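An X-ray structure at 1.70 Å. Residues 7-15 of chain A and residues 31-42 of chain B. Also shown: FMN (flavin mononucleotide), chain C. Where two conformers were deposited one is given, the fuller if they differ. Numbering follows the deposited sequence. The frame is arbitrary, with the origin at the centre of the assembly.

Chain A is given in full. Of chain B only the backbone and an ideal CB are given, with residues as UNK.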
# COMPACT_ATOMS: atom_id res chain seq x y z
N VAL A 7 -12.56 10.61 -7.13
CA VAL A 7 -11.47 9.75 -6.66
C VAL A 7 -10.18 10.54 -6.44
O VAL A 7 -9.53 10.45 -5.39
CB VAL A 7 -11.19 8.56 -7.62
CG1 VAL A 7 -9.91 7.79 -7.20
CG2 VAL A 7 -12.39 7.61 -7.63
N LEU A 8 -9.80 11.31 -7.45
CA LEU A 8 -8.60 12.12 -7.37
C LEU A 8 -8.66 13.10 -6.22
O LEU A 8 -7.68 13.31 -5.51
CB LEU A 8 -8.39 12.81 -8.70
CG LEU A 8 -8.13 11.91 -9.92
CD1 LEU A 8 -7.97 12.71 -11.18
CD2 LEU A 8 -6.88 11.03 -9.68
N GLU A 9 -9.82 13.72 -6.02
CA GLU A 9 -9.96 14.68 -4.93
C GLU A 9 -9.92 13.99 -3.57
O GLU A 9 -9.37 14.55 -2.62
CB GLU A 9 -11.22 15.54 -5.10
CG GLU A 9 -11.11 16.52 -6.28
CD GLU A 9 -9.87 17.43 -6.20
OE1 GLU A 9 -9.68 18.12 -5.18
OE2 GLU A 9 -9.08 17.44 -7.16
N THR A 10 -10.48 12.78 -3.47
CA THR A 10 -10.50 12.05 -2.21
C THR A 10 -9.08 11.63 -1.89
O THR A 10 -8.65 11.75 -0.77
CB THR A 10 -11.40 10.81 -2.29
OG1 THR A 10 -12.75 11.23 -2.61
CG2 THR A 10 -11.40 10.03 -0.99
N ILE A 11 -8.34 11.25 -2.91
CA ILE A 11 -6.93 10.88 -2.72
C ILE A 11 -6.11 12.06 -2.14
O ILE A 11 -5.34 11.89 -1.20
CB ILE A 11 -6.31 10.36 -4.03
CG1 ILE A 11 -6.77 8.91 -4.29
CG2 ILE A 11 -4.79 10.44 -3.99
CD1 ILE A 11 -6.45 8.35 -5.69
N LYS A 12 -6.25 13.25 -2.72
CA LYS A 12 -5.60 14.45 -2.19
C LYS A 12 -6.11 14.86 -0.81
O LYS A 12 -5.35 15.44 -0.04
CB LYS A 12 -5.73 15.62 -3.15
CG LYS A 12 -4.97 15.47 -4.44
CD LYS A 12 -5.47 16.55 -5.40
CE LYS A 12 -4.49 16.87 -6.47
NZ LYS A 12 -4.97 18.06 -7.28
N ALA A 13 -7.37 14.58 -0.51
CA ALA A 13 -8.00 15.05 0.74
C ALA A 13 -7.70 14.14 1.93
O ALA A 13 -7.82 14.58 3.07
CB ALA A 13 -9.50 15.20 0.57
N ARG A 14 -7.31 12.90 1.66
CA ARG A 14 -6.97 11.94 2.73
C ARG A 14 -5.84 12.46 3.59
O ARG A 14 -4.74 12.75 3.09
CB ARG A 14 -6.60 10.58 2.15
CG ARG A 14 -6.32 9.51 3.19
CD ARG A 14 -5.14 8.62 2.84
NE ARG A 14 -3.97 9.38 2.46
CZ ARG A 14 -3.14 9.99 3.31
NH1 ARG A 14 -3.33 9.90 4.61
NH2 ARG A 14 -2.15 10.71 2.84
N ARG A 15 -6.08 12.51 4.89
CA ARG A 15 -5.06 12.97 5.84
C ARG A 15 -4.98 12.04 7.03
O ARG A 15 -5.93 11.30 7.35
CB ARG A 15 -5.35 14.41 6.31
CG ARG A 15 -5.33 15.50 5.22
CD ARG A 15 -4.00 15.63 4.51
NE ARG A 15 -2.91 15.99 5.42
CZ ARG A 15 -2.73 17.19 5.95
NH1 ARG A 15 -3.56 18.20 5.66
NH2 ARG A 15 -1.70 17.41 6.78
N UNK B 31 0.11 12.69 -15.37
CA UNK B 31 0.42 13.61 -14.26
C UNK B 31 -0.53 13.47 -13.06
O UNK B 31 -0.10 13.49 -11.92
CB UNK B 31 0.38 15.05 -14.77
N UNK B 32 -1.81 13.29 -13.35
CA UNK B 32 -2.83 13.10 -12.30
C UNK B 32 -2.58 11.82 -11.53
O UNK B 32 -2.75 11.78 -10.30
CB UNK B 32 -4.23 13.07 -12.91
N UNK B 33 -2.20 10.77 -12.24
CA UNK B 33 -1.90 9.47 -11.61
C UNK B 33 -0.64 9.55 -10.74
O UNK B 33 -0.62 9.08 -9.61
CB UNK B 33 -1.72 8.39 -12.68
N UNK B 34 0.40 10.20 -11.25
CA UNK B 34 1.61 10.33 -10.47
C UNK B 34 1.41 11.21 -9.25
O UNK B 34 1.97 10.94 -8.19
CB UNK B 34 2.74 10.89 -11.34
N UNK B 35 0.61 12.26 -9.40
CA UNK B 35 0.31 13.14 -8.29
C UNK B 35 -0.43 12.35 -7.21
O UNK B 35 -0.22 12.55 -6.02
CB UNK B 35 -0.51 14.34 -8.76
N UNK B 36 -1.30 11.45 -7.64
CA UNK B 36 -2.08 10.64 -6.69
C UNK B 36 -1.13 9.79 -5.84
O UNK B 36 -1.30 9.74 -4.63
CB UNK B 36 -3.08 9.75 -7.43
N UNK B 37 -0.13 9.16 -6.48
CA UNK B 37 0.93 8.45 -5.77
C UNK B 37 1.68 9.34 -4.78
O UNK B 37 1.95 8.94 -3.63
CB UNK B 37 1.92 7.86 -6.78
N UNK B 38 2.05 10.55 -5.23
CA UNK B 38 2.74 11.54 -4.39
C UNK B 38 2.01 11.93 -3.12
O UNK B 38 2.65 12.28 -2.10
CB UNK B 38 2.99 12.81 -5.21
N UNK B 39 0.67 11.90 -3.18
CA UNK B 39 -0.21 12.21 -2.05
C UNK B 39 -0.48 11.05 -1.07
O UNK B 39 -1.17 11.23 -0.04
CB UNK B 39 -1.55 12.70 -2.60
N UNK B 40 0.09 9.87 -1.35
CA UNK B 40 0.03 8.75 -0.44
C UNK B 40 0.70 9.06 0.91
O UNK B 40 1.61 9.91 1.03
CB UNK B 40 0.69 7.53 -1.09
N UNK B 41 0.25 8.38 1.96
CA UNK B 41 0.86 8.56 3.24
C UNK B 41 2.25 7.93 3.17
O UNK B 41 2.44 6.98 2.40
CB UNK B 41 0.01 7.95 4.36
N UNK B 42 3.18 8.50 3.91
CA UNK B 42 4.52 7.88 4.11
C UNK B 42 4.93 8.00 5.54
O UNK B 42 4.62 8.98 6.23
CB UNK B 42 5.58 8.53 3.22
N1 FMN C . 1.08 8.16 11.84
C2 FMN C . 0.98 8.01 13.21
O2 FMN C . 0.43 8.88 13.89
N3 FMN C . 1.50 6.91 13.86
C4 FMN C . 2.14 5.95 13.14
O4 FMN C . 2.40 4.89 13.73
C4A FMN C . 2.24 6.09 11.75
N5 FMN C . 2.86 5.12 11.01
C5A FMN C . 2.94 5.21 9.63
C6 FMN C . 3.56 4.18 8.92
C7 FMN C . 3.62 4.22 7.53
C7M FMN C . 4.10 3.00 6.73
C8 FMN C . 3.03 5.29 6.86
C8M FMN C . 2.67 5.14 5.40
C9 FMN C . 2.41 6.32 7.58
C9A FMN C . 2.36 6.29 8.97
N10 FMN C . 1.76 7.31 9.72
C10 FMN C . 1.66 7.19 11.09
C1' FMN C . 1.11 8.50 9.05
C2' FMN C . 2.17 9.44 8.48
O2' FMN C . 2.78 10.18 9.53
C3' FMN C . 1.47 10.41 7.54
O3' FMN C . 1.05 9.67 6.41
C4' FMN C . 2.40 11.53 7.05
O4' FMN C . 2.73 12.40 8.12
C5' FMN C . 1.74 12.34 5.93
O5' FMN C . 0.56 12.97 6.42
P FMN C . -0.89 12.74 5.74
O1P FMN C . -0.75 12.96 4.28
O2P FMN C . -1.91 13.64 6.47
O3P FMN C . -1.26 11.28 5.88

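Helix 7-13 of chain A and helix 31-38 of chain B run in nearly the same direction, 27° apart, with axes approaching to 9.4 Å; that spacing sets the room for side chains.

Position 31 has nothing of chain A within 5.5 Å of its ideal CB, so this contact leaves it free; it is N31(B). Position 32 points sideways, its CB 4.1 Å from CD1 of L8(A). A small apolar group already makes contact, though other residues could turn aside. The deposited A32(B) meets that leucine methyl with its CB alone. Positions 33 and 34 find no partner here and are I33(B) and L34(B).

Position 35 points toward chain A, its ideal CB 5.2 Å from CE of K12(A). The extended lysine offers a positive charge, so a longer acid, or a longer polar amide, would suit; a short acid would barely reach. It is E35(B), with chi1 and chi2 both t; OE1 forms a salt bridge with NZ of K12(A) at 3.3 Å.

At 36, where the CA lies 6.3 Å from the CA of I11(A), the CB lies 3.9 Å from CG2 of I11(A) and 4.6 Å from CD2 of L8(A). Two aliphatic side chains already occupy this side, which favours a small apolar residue. A36(B) fits, its CB 3.8 Å from CG2 of I11(A). Positions 37 and 38, without neighbours in chain A, are G37(B) and A38(B).

Position 39 follows the helix and points toward chain A, its ideal CB 4.4 Å from CA of K12(A). The lysine's aliphatic stem offers a surface for a flat ring or a long apolar chain. The residue is Y39(B): CG of K12(A) sits over one ring face, 3.9 Å from the centroid and 4° off the normal, a CH-pi contact. The backbone works too, for NH2 of R14(A) donates to O of Y39(B) at 3.1 Å, and water 1 bridges that oxygen to O of I11(A) and NE of R14(A).

Position 40 points away, so chain A asks little of it; it is A40(B). At 41, phi is -71° and psi 149°, angles proline accepts, and the ideal CB lies 3.8 Å from NH2 of R14(A). Proline or another compact residue would suit. P41(B) sets its N over one face of the guanidinium, its CD 3.6 Å from NH2 of R14(A). That arginine also holds the FMN phosphate, NH1 donating to O3P at 2.8 Å.

Position 42 points away and is extended, so many residues would do; it is S42(B), its hydroxyl satisfied elsewhere in the structure.

Chain B 31-42: NAILEAGAYAPS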
# COMPACT_ATOMS: atom_id res chain seq x y z
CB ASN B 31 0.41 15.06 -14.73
CG ASN B 31 1.60 15.40 -15.61
OD1 ASN B 31 2.70 14.88 -15.42
ND2 ASN B 31 1.40 16.33 -16.54
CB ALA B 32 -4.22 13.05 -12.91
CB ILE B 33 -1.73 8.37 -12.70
CG1 ILE B 33 -3.07 8.05 -13.35
CG2 ILE B 33 -1.13 7.11 -12.13
CD1 ILE B 33 -2.95 7.25 -14.68
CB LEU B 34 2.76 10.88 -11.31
CG LEU B 34 3.21 9.95 -12.42
CD1 LEU B 34 4.04 10.79 -13.45
CD2 LEU B 34 4.03 8.74 -11.88
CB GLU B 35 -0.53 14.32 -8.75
CG GLU B 35 -0.96 15.28 -7.62
CD GLU B 35 -1.82 16.41 -8.12
OE1 GLU B 35 -2.80 16.17 -8.86
OE2 GLU B 35 -1.53 17.57 -7.78
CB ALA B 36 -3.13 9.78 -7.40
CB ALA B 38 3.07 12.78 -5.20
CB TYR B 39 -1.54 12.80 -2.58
CG TYR B 39 -1.49 14.29 -2.75
CD1 TYR B 39 -0.93 14.87 -3.89
CD2 TYR B 39 -1.99 15.13 -1.77
CE1 TYR B 39 -0.88 16.24 -4.03
CE2 TYR B 39 -1.93 16.50 -1.90
CZ TYR B 39 -1.36 17.06 -3.03
OH TYR B 39 -1.32 18.42 -3.18
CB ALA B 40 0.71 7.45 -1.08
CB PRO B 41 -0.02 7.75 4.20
CG PRO B 41 -0.70 6.71 3.33
CD PRO B 41 -0.87 7.41 1.98
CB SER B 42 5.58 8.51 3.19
OG SER B 42 5.87 9.87 3.50
O HOH W 1 -3.65 10.03 -0.40
O HOH W 2 -3.35 13.18 0.92
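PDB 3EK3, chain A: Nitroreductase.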